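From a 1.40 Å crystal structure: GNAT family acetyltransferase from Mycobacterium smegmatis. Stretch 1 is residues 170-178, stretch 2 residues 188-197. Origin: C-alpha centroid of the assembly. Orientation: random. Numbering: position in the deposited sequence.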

ATOM      1  N   GLY A 170      12.921  16.083 -15.017  1.00 15.45           N
ATOM      2  CA  GLY A 170      12.714  16.509 -16.393  1.00 16.58           C
ATOM      3  C   GLY A 170      11.909  17.776 -16.615  1.00 14.95           C
ATOM      4  O   GLY A 170      11.642  18.150 -17.759  1.00 17.15           O
ATOM      5  N   PHE A 171      11.524  18.456 -15.544  1.00 14.65           N
ATOM      6  CA  PHE A 171      10.801  19.716 -15.732  1.00 14.94           C
ATOM      7  C   PHE A 171      11.684  20.793 -16.364  1.00 14.90           C
ATOM      8  O   PHE A 171      12.856  20.938 -15.997  1.00 16.65           O
ATOM      9  N   ARG A 172      11.101  21.540 -17.308  1.00 13.88           N
ATOM     10  CA  ARG A 172      11.745  22.681 -17.962  1.00 17.40           C
ATOM     11  C   ARG A 172      11.281  23.999 -17.368  1.00 15.20           C
ATOM     12  O   ARG A 172      10.088  24.181 -17.172  1.00 15.62           O
ATOM     13  N   GLU A 173      12.182  24.944 -17.140  1.00 15.22           N
ATOM     14  CA  GLU A 173      11.746  26.304 -16.791  1.00 13.96           C
ATOM     15  C   GLU A 173      11.050  26.964 -17.983  1.00 15.51           C
ATOM     16  O   GLU A 173      11.609  26.997 -19.091  1.00 18.25           O
ATOM     17  N   GLU A 174       9.848  27.495 -17.760  1.00 14.24           N
ATOM     18  CA  GLU A 174       9.098  28.169 -18.817  1.00 13.94           C
ATOM     19  C   GLU A 174       8.923  29.654 -18.564  1.00 15.70           C
ATOM     20  O   GLU A 174       8.740  30.415 -19.501  1.00 15.88           O
ATOM     21  N   GLY A 175       8.971  30.084 -17.311  1.00 14.19           N
ATOM     22  CA  GLY A 175       8.783  31.495 -17.045  1.00 15.90           C
ATOM     23  C   GLY A 175       8.914  31.869 -15.594  1.00 14.69           C
ATOM     24  O   GLY A 175       9.133  31.009 -14.743  1.00 14.40           O
ATOM     25  N   LEU A 176       8.794  33.161 -15.319  1.00 14.10           N
ATOM     26  CA  LEU A 176       8.841  33.687 -13.964  1.00 14.72           C
ATOM     27  C   LEU A 176       7.551  34.443 -13.708  1.00 15.50           C
ATOM     28  O   LEU A 176       7.253  35.447 -14.372  1.00 14.71           O
ATOM     29  N   LEU A 177       6.768  33.933 -12.766  1.00 13.18           N
ATOM     30  CA  LEU A 177       5.477  34.509 -12.429  1.00 13.04           C
ATOM     31  C   LEU A 177       5.669  35.526 -11.313  1.00 13.70           C
ATOM     32  O   LEU A 177       5.969  35.163 -10.177  1.00 13.96           O
ATOM     33  N   LYS A 178       5.540  36.805 -11.643  1.00 12.02           N
ATOM     34  CA  LYS A 178       5.789  37.859 -10.666  1.00 13.18           C
ATOM     35  C   LYS A 178       4.698  37.935  -9.592  1.00 12.89           C
ATOM     36  O   LYS A 178       3.505  37.928  -9.907  1.00 13.82           O
ATOM     37  N   ARG A 188       4.889  36.514  -3.631  1.00 13.96           N
ATOM     38  CA  ARG A 188       6.238  36.071  -3.997  1.00 13.36           C
ATOM     39  C   ARG A 188       6.344  35.555  -5.426  1.00 13.97           C
ATOM     40  O   ARG A 188       5.498  34.773  -5.873  1.00 12.93           O
ATOM     41  N   ASP A 189       7.394  35.971  -6.140  1.00 13.17           N
ATOM     42  CA  ASP A 189       7.682  35.401  -7.453  1.00 13.48           C
ATOM     43  C   ASP A 189       7.808  33.880  -7.379  1.00 12.03           C
ATOM     44  O   ASP A 189       8.410  33.350  -6.445  1.00 13.09           O
ATOM     45  N   HIS A 190       7.258  33.184  -8.366  1.00 13.54           N
ATOM     46  CA  HIS A 190       7.457  31.747  -8.522  1.00 13.05           C
ATOM     47  C   HIS A 190       7.873  31.449  -9.956  1.00 13.10           C
ATOM     48  O   HIS A 190       7.277  31.980 -10.901  1.00 13.79           O
ATOM     49  N   LEU A 191       8.900  30.624 -10.127  1.00 13.80           N
ATOM     50  CA  LEU A 191       9.192  30.042 -11.430  1.00 12.94           C
ATOM     51  C   LEU A 191       8.082  29.091 -11.834  1.00 13.24           C
ATOM     52  O   LEU A 191       7.495  28.419 -10.984  1.00 13.17           O
ATOM     53  N   LEU A 192       7.784  29.056 -13.124  1.00 12.73           N
ATOM     54  CA  LEU A 192       6.887  28.073 -13.692  1.00 12.37           C
ATOM     55  C   LEU A 192       7.728  27.064 -14.450  1.00 13.96           C
ATOM     56  O   LEU A 192       8.520  27.444 -15.323  1.00 13.82           O
ATOM     57  N   VAL A 193       7.567  25.790 -14.120  1.00 12.72           N
ATOM     58  CA  VAL A 193       8.270  24.729 -14.835  1.00 13.17           C
ATOM     59  C   VAL A 193       7.237  23.746 -15.394  1.00 13.14           C
ATOM     60  O   VAL A 193       6.113  23.683 -14.897  1.00 13.07           O
ATOM     61  N   ALA A 194       7.595  22.988 -16.432  1.00 13.02           N
ATOM     62  CA  ALA A 194       6.615  22.147 -17.101  1.00 12.85           C
ATOM     63  C   ALA A 194       7.255  21.004 -17.867  1.00 13.11           C
ATOM     64  O   ALA A 194       8.444  21.035 -18.203  1.00 13.65           O
ATOM     65  N   ILE A 195       6.446  19.997 -18.145  1.00 12.89           N
ATOM     66  CA  ILE A 195       6.851  18.906 -19.018  1.00 13.32           C
ATOM     67  C   ILE A 195       5.605  18.432 -19.767  1.00 15.20           C
ATOM     68  O   ILE A 195       4.499  18.486 -19.225  1.00 14.80           O
ATOM     69  N   THR A 196       5.762  18.016 -21.024  1.00 15.71           N
ATOM     70  CA  THR A 196       4.605  17.531 -21.771  1.00 15.11           C
ATOM     71  C   THR A 196       4.786  16.050 -22.100  1.00 15.91           C
ATOM     72  O   THR A 196       5.888  15.511 -21.981  1.00 17.34           O
ATOM     73  N   ALA A 197       3.691  15.401 -22.490  1.00 18.07           N
ATOM     74  CA  ALA A 197       3.669  13.951 -22.644  1.00 17.26           C
ATOM     75  C   ALA A 197       4.682  13.459 -23.675  1.00 19.80           C
ATOM     76  O   ALA A 197       5.265  12.389 -23.504  1.00 20.52           O
TER

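The antiparallel pairing of the two strands is broken by a beta bulge: the register shifts by one residue between Glu-173 and Gly-175, and the carbonyl of Leu-192 serves two successive amides. Glu-174 N donates to Leu-192 O at 2.8 Å (171°), whereas Gly-175 N reaches Leu-192 O at 3.3 Å (150°), a weak bond. Regular pairing resumes with Leu-192 N to Gly-175 O at 2.9 Å.

Glu-174 lies within the bulge, and its CA-to-CB bond is directed toward the other strand. With chi1 m and chi2 t the carboxylate lies over Ala-194, Glu-174 OE1 to Ala-194 CB 3.4 Å. Glu-174 OE2 accepts from Arg-172 NH1 at 2.9 Å in a salt bridge within the strand. The end of Arg-172 (m, t, m, chi4 98°) comes nearer the other strand than its CA-to-CB bond suggests: Ala-194 O lies over one face of the guanidinium, and Thr-196 CG2 sits at its edge, 3.9 Å from Arg-172 NH2.

Phe-171 (m) and Ile-195 (t, t) form a CH-pi contact. Ile-195 CG2 stands 4.2 Å from the centroid of the Phe-171 ring and 28° off its normal, over the face. Phe-171 CB also meets Val-193 CG2 at 3.7 Å, while Val-193 CG1 lies 4.0 Å from Glu-173 CG.

Beyond the bulge, leucines touch on both faces of the sheet. Leu-176 (t, p) brings CD1 to 3.9 Å from Leu-191 CD2, on the same face as Glu-173 and Val-193. On the face of Arg-172 and Ala-194, Leu-177 (m, t) reaches past its register partner His-190 and places CD1 4.1 Å from Leu-192 CB.

Lys-178 starts away from the partner strand, but three successive m rotamers curl it back, and Lys-178 NZ meets Asp-189 OD2 at 2.7 Å in a salt bridge.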

ATOM      1  CB  PHE A 171      10.239  20.218 -14.393  1.00 15.45           C
ATOM      2  CG  PHE A 171       9.014  19.478 -13.943  1.00 14.05           C
ATOM      3  CD1 PHE A 171       7.763  19.849 -14.410  1.00 14.45           C
ATOM      4  CD2 PHE A 171       9.114  18.409 -13.065  1.00 14.42           C
ATOM      5  CE1 PHE A 171       6.622  19.160 -14.008  1.00 15.73           C
ATOM      6  CE2 PHE A 171       7.983  17.720 -12.656  1.00 14.64           C
ATOM      7  CZ  PHE A 171       6.731  18.101 -13.127  1.00 14.58           C
ATOM      8  CB  ARG A 172      11.415  22.718 -19.455  1.00 15.16           C
ATOM      9  CG  ARG A 172      11.816  21.508 -20.263  1.00 15.62           C
ATOM     10  CD  ARG A 172      11.196  21.594 -21.669  1.00 16.50           C
ATOM     11  NE  ARG A 172       9.796  21.178 -21.675  1.00 16.40           N
ATOM     12  CZ  ARG A 172       8.750  22.003 -21.627  1.00 16.09           C
ATOM     13  NH1 ARG A 172       8.930  23.318 -21.586  1.00 17.90           N
ATOM     14  NH2 ARG A 172       7.521  21.502 -21.629  1.00 16.28           N
ATOM     15  CB  GLU A 173      12.929  27.167 -16.348  1.00 16.49           C
ATOM     16  CG  GLU A 173      13.515  26.761 -15.005  1.00 19.12           C
ATOM     17  CD  GLU A 173      14.619  27.693 -14.549  1.00 23.88           C
ATOM     18  OE1 GLU A 173      14.852  28.723 -15.219  1.00 26.51           O
ATOM     19  OE2 GLU A 173      15.264  27.389 -13.527  1.00 22.99           O
ATOM     20  CB  GLU A 174       7.719  27.517 -19.003  1.00 14.31           C
ATOM     21  CG  GLU A 174       7.822  26.149 -19.652  1.00 15.22           C
ATOM     22  CD  GLU A 174       6.513  25.640 -20.206  1.00 14.55           C
ATOM     23  OE1 GLU A 174       5.454  25.931 -19.624  1.00 14.46           O
ATOM     24  OE2 GLU A 174       6.552  24.937 -21.235  1.00 13.97           O
ATOM     25  CB  LEU A 176      10.061  34.595 -13.757  1.00 14.48           C
ATOM     26  CG  LEU A 176      10.183  35.194 -12.352  1.00 15.71           C
ATOM     27  CD1 LEU A 176      10.464  34.106 -11.320  1.00 17.51           C
ATOM     28  CD2 LEU A 176      11.259  36.270 -12.314  1.00 20.27           C
ATOM     29  CB  LEU A 177       4.498  33.400 -12.018  1.00 12.06           C
ATOM     30  CG  LEU A 177       4.477  32.179 -12.929  1.00 13.11           C
ATOM     31  CD1 LEU A 177       3.487  31.160 -12.387  1.00 14.96           C
ATOM     32  CD2 LEU A 177       4.145  32.569 -14.380  1.00 15.67           C
ATOM     33  CB  LYS A 178       5.907  39.221 -11.364  1.00 15.37           C
ATOM     34  CG  LYS A 178       7.060  39.309 -12.367  1.00 15.07           C
ATOM     35  CD  LYS A 178       8.436  39.145 -11.712  1.00 15.08           C
ATOM     36  CE  LYS A 178       8.768  40.317 -10.812  1.00 16.10           C
ATOM     37  NZ  LYS A 178      10.135  40.176 -10.212  1.00 17.59           N
ATOM     38  CB  ARG A 188       6.719  34.961  -3.054  1.00 14.98           C
ATOM     39  CG  ARG A 188       6.509  35.222  -1.580  1.00 20.55           C
ATOM     40  CD  ARG A 188       7.668  35.970  -1.020  1.00 24.14           C
ATOM     41  NE  ARG A 188       7.575  36.184   0.420  1.00 18.74           N
ATOM     42  CZ  ARG A 188       8.498  36.853   1.101  1.00 22.25           C
ATOM     43  NH1 ARG A 188       9.550  37.337   0.456  1.00 24.15           N
ATOM     44  NH2 ARG A 188       8.376  37.041   2.408  1.00 21.92           N
ATOM     45  CB  ASP A 189       8.996  35.931  -8.029  1.00 14.67           C
ATOM     46  CG  ASP A 189       8.991  37.424  -8.312  1.00 15.48           C
ATOM     47  OD1 ASP A 189       7.965  38.126  -8.139  1.00 14.13           O
ATOM     48  OD2 ASP A 189      10.076  37.884  -8.738  1.00 16.65           O
ATOM     49  CB  HIS A 190       6.180  30.962  -8.195  1.00 14.25           C
ATOM     50  CG  HIS A 190       5.892  30.822  -6.729  1.00 11.75           C
ATOM     51  ND1 HIS A 190       5.580  31.895  -5.924  1.00 12.08           N
ATOM     52  CD2 HIS A 190       5.842  29.723  -5.932  1.00 12.41           C
ATOM     53  CE1 HIS A 190       5.367  31.467  -4.690  1.00 12.69           C
ATOM     54  NE2 HIS A 190       5.510  30.154  -4.670  1.00 13.21           N
ATOM     55  CB  LEU A 191      10.526  29.295 -11.405  1.00 16.52           C
ATOM     56  CG  LEU A 191      11.765  30.180 -11.274  1.00 16.73           C
ATOM     57  CD1 LEU A 191      12.908  29.371 -10.713  1.00 18.08           C
ATOM     58  CD2 LEU A 191      12.141  30.797 -12.615  1.00 20.74           C
ATOM     59  CB  LEU A 192       5.871  28.741 -14.627  1.00 14.39           C
ATOM     60  CG  LEU A 192       4.899  27.815 -15.353  1.00 13.11           C
ATOM     61  CD1 LEU A 192       3.963  27.146 -14.360  1.00 14.00           C
ATOM     62  CD2 LEU A 192       4.100  28.568 -16.415  1.00 15.76           C
ATOM     63  CB  VAL A 193       9.304  23.998 -13.935  1.00 12.00           C
ATOM     64  CG1 VAL A 193      10.292  24.987 -13.325  1.00 14.68           C
ATOM     65  CG2 VAL A 193       8.611  23.182 -12.844  1.00 13.69           C
ATOM     66  CB  ALA A 194       5.762  22.976 -18.058  1.00 13.42           C
ATOM     67  CB  ILE A 195       7.527  17.764 -18.203  1.00 14.86           C
ATOM     68  CG1 ILE A 195       8.130  16.709 -19.138  1.00 14.41           C
ATOM     69  CG2 ILE A 195       6.558  17.126 -17.188  1.00 15.02           C
ATOM     70  CD1 ILE A 195       8.914  15.618 -18.412  1.00 15.89           C
ATOM     71  CB  THR A 196       4.340  18.354 -23.067  1.00 17.78           C
ATOM     72  OG1 THR A 196       5.408  18.160 -24.005  1.00 18.53           O
ATOM     73  CG2 THR A 196       4.195  19.840 -22.755  1.00 17.78           C
ATOM     74  CB  ALA A 197       2.276  13.490 -23.009  1.00 19.65           C
TER